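Local atomic coordinates of thiamine pyrophosphokinase (Saccharomyces cerevisiae, PDB entry 1IG0), a protein that catalyses the transfer of a pyrophosphate group from ATP to thiamine, yielding thiamine diphosphate and AMP, and is the only yeast enzyme able to do so. Residues E258-V262 against N274-S278. Numbering follows the deposited sequence.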
ATOM      1  N   GLU B 258      -9.981   8.931  -3.996  1.00 27.95           N
ATOM      2  CA  GLU B 258     -11.098   9.866  -3.968  1.00 27.39           C
ATOM      3  C   GLU B 258     -12.131   9.515  -2.902  1.00 26.94           C
ATOM      4  O   GLU B 258     -12.533   8.360  -2.763  1.00 27.25           O
ATOM      5  CB  GLU B 258     -11.749   9.944  -5.359  1.00 27.51           C
ATOM      6  CG  GLU B 258     -13.102   9.260  -5.515  1.00 28.85           C
ATOM      7  CD  GLU B 258     -13.672   9.432  -6.916  1.00 29.38           C
ATOM      8  OE1 GLU B 258     -13.499  10.524  -7.497  1.00 30.09           O
ATOM      9  OE2 GLU B 258     -14.299   8.485  -7.434  1.00 30.32           O
ATOM     10  N   ALA B 259     -12.542  10.523  -2.140  1.00 26.10           N
ATOM     11  CA  ALA B 259     -13.531  10.339  -1.089  1.00 25.64           C
ATOM     12  C   ALA B 259     -14.877  10.025  -1.719  1.00 25.45           C
ATOM     13  O   ALA B 259     -15.118  10.348  -2.882  1.00 26.08           O
ATOM     14  CB  ALA B 259     -13.636  11.598  -0.247  1.00 25.55           C
ATOM     15  N   THR B 260     -15.754   9.390  -0.953  1.00 23.62           N
ATOM     16  CA  THR B 260     -17.075   9.051  -1.453  1.00 23.38           C
ATOM     17  C   THR B 260     -18.042   8.876  -0.292  1.00 22.72           C
ATOM     18  O   THR B 260     -17.742   9.248   0.843  1.00 23.38           O
ATOM     19  CB  THR B 260     -17.042   7.755  -2.305  1.00 23.29           C
ATOM     20  OG1 THR B 260     -18.328   7.537  -2.901  1.00 22.54           O
ATOM     21  CG2 THR B 260     -16.667   6.554  -1.444  1.00 24.08           C
ATOM     22  N   LEU B 261     -19.202   8.309  -0.585  1.00 22.75           N
ATOM     23  CA  LEU B 261     -20.225   8.095   0.422  1.00 22.44           C
ATOM     24  C   LEU B 261     -20.659   6.639   0.426  1.00 21.66           C
ATOM     25  O   LEU B 261     -20.984   6.080  -0.622  1.00 22.33           O
ATOM     26  CB  LEU B 261     -21.433   8.990   0.125  1.00 22.76           C
ATOM     27  CG  LEU B 261     -22.667   8.904   1.028  1.00 23.46           C
ATOM     28  CD1 LEU B 261     -22.342   9.448   2.415  1.00 23.57           C
ATOM     29  CD2 LEU B 261     -23.804   9.701   0.401  1.00 24.15           C
ATOM     30  N   VAL B 262     -20.640   6.016   1.598  1.00 21.14           N
ATOM     31  CA  VAL B 262     -21.083   4.636   1.704  1.00 20.49           C
ATOM     32  C   VAL B 262     -22.567   4.738   2.015  1.00 21.44           C
ATOM     33  O   VAL B 262     -22.965   4.899   3.170  1.00 20.89           O
ATOM     34  CB  VAL B 262     -20.367   3.878   2.838  1.00 19.96           C
ATOM     35  CG1 VAL B 262     -20.873   2.443   2.896  1.00 18.74           C
ATOM     36  CG2 VAL B 262     -18.864   3.893   2.602  1.00 19.28           C
ATOM     37  N   ASN B 274     -25.428   6.158   4.922  1.00 23.77           N
ATOM     38  CA  ASN B 274     -25.166   7.589   4.747  1.00 24.38           C
ATOM     39  C   ASN B 274     -23.882   7.904   5.508  1.00 23.36           C
ATOM     40  O   ASN B 274     -23.811   8.867   6.273  1.00 23.93           O
ATOM     41  CB  ASN B 274     -26.328   8.410   5.312  1.00 26.71           C
ATOM     42  CG  ASN B 274     -27.674   7.961   4.776  1.00 29.13           C
ATOM     43  OD1 ASN B 274     -27.873   7.870   3.565  1.00 32.23           O
ATOM     44  ND2 ASN B 274     -28.609   7.676   5.678  1.00 30.35           N
ATOM     45  N   TRP B 275     -22.870   7.074   5.273  1.00 21.99           N
ATOM     46  CA  TRP B 275     -21.581   7.162   5.947  1.00 20.19           C
ATOM     47  C   TRP B 275     -20.468   7.692   5.040  1.00 20.73           C
ATOM     48  O   TRP B 275     -19.959   6.967   4.184  1.00 20.35           O
ATOM     49  CB  TRP B 275     -21.217   5.760   6.440  1.00 19.57           C
ATOM     50  CG  TRP B 275     -20.248   5.689   7.568  1.00 19.56           C
ATOM     51  CD1 TRP B 275     -20.520   5.870   8.892  1.00 18.39           C
ATOM     52  CD2 TRP B 275     -18.860   5.348   7.484  1.00 19.03           C
ATOM     53  NE1 TRP B 275     -19.390   5.654   9.642  1.00 18.92           N
ATOM     54  CE2 TRP B 275     -18.356   5.331   8.803  1.00 19.90           C
ATOM     55  CE3 TRP B 275     -17.995   5.050   6.423  1.00 19.18           C
ATOM     56  CZ2 TRP B 275     -17.020   5.030   9.090  1.00 19.28           C
ATOM     57  CZ3 TRP B 275     -16.664   4.749   6.710  1.00 18.94           C
ATOM     58  CH2 TRP B 275     -16.192   4.741   8.035  1.00 19.64           C
ATOM     59  N   PRO B 276     -20.079   8.966   5.211  1.00 20.01           N
ATOM     60  CA  PRO B 276     -19.013   9.531   4.375  1.00 19.95           C
ATOM     61  C   PRO B 276     -17.689   8.820   4.652  1.00 18.50           C
ATOM     62  O   PRO B 276     -17.378   8.516   5.802  1.00 19.03           O
ATOM     63  CB  PRO B 276     -18.972  10.995   4.810  1.00 19.78           C
ATOM     64  CG  PRO B 276     -20.373  11.261   5.262  1.00 21.29           C
ATOM     65  CD  PRO B 276     -20.699  10.012   6.042  1.00 19.45           C
ATOM     66  N   THR B 277     -16.909   8.555   3.608  1.00 18.31           N
ATOM     67  CA  THR B 277     -15.627   7.883   3.788  1.00 18.45           C
ATOM     68  C   THR B 277     -14.521   8.576   2.997  1.00 18.84           C
ATOM     69  O   THR B 277     -14.704   8.929   1.830  1.00 19.32           O
ATOM     70  CB  THR B 277     -15.710   6.393   3.371  1.00 17.36           C
ATOM     71  OG1 THR B 277     -14.476   5.734   3.686  1.00 15.92           O
ATOM     72  CG2 THR B 277     -15.999   6.266   1.878  1.00 17.84           C
ATOM     73  N   SER B 278     -13.376   8.774   3.643  1.00 19.05           N
ATOM     74  CA  SER B 278     -12.241   9.437   3.011  1.00 19.14           C
ATOM     75  C   SER B 278     -10.921   9.149   3.717  1.00 19.28           C
ATOM     76  O   SER B 278     -10.856   9.125   4.946  1.00 18.99           O
ATOM     77  CB  SER B 278     -12.469  10.949   2.987  1.00 19.20           C
ATOM     78  OG  SER B 278     -11.263  11.637   2.701  1.00 18.95           O
TER
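V262 packs against W275 and T277 on one face of an antiparallel strand pair. V262 CB lies 3.4 Å from W275 O. From there the two methyls part. CG1 stands anti to the backbone N (chi1 180°), and this turns CG2 toward the other strand. V262 CG2 reaches the edge of the indole, near the ring plane, 4.1 Å from W275 CE3. V262 CG2 also meets T277 CG2 at 3.8 Å. That methyl of T277 is shared: T260 CG2 presses on T277 CG2 at 3.4 Å, a tight pair, and the two threonine side chains run alongside each other from neighbouring strands. Their hydroxyls bond elsewhere, T260 OG1 to D302 and T277 OG1 to R283 O.

Strand 275-277 is the outermost strand, within this chain, of a five-stranded mixed sheet in the thiamine-binding domain. W275 belongs to the pocket of the bound thiamine, and R283 makes a cation-pi contact with its ring. N274 and W275 both face V262 in a G1 beta bulge.

Backbone bonds pair T260 with T277 and V262 with W275, two for each pair. V262 N to W275 O is 2.8 Å. On the opposite face L261 CD1 covers the P276 ring, 3.6 Å from P276 N and 3.9 Å from P276 CG. Beyond the strands, A259 CB touches S278 CB at 3.5 Å.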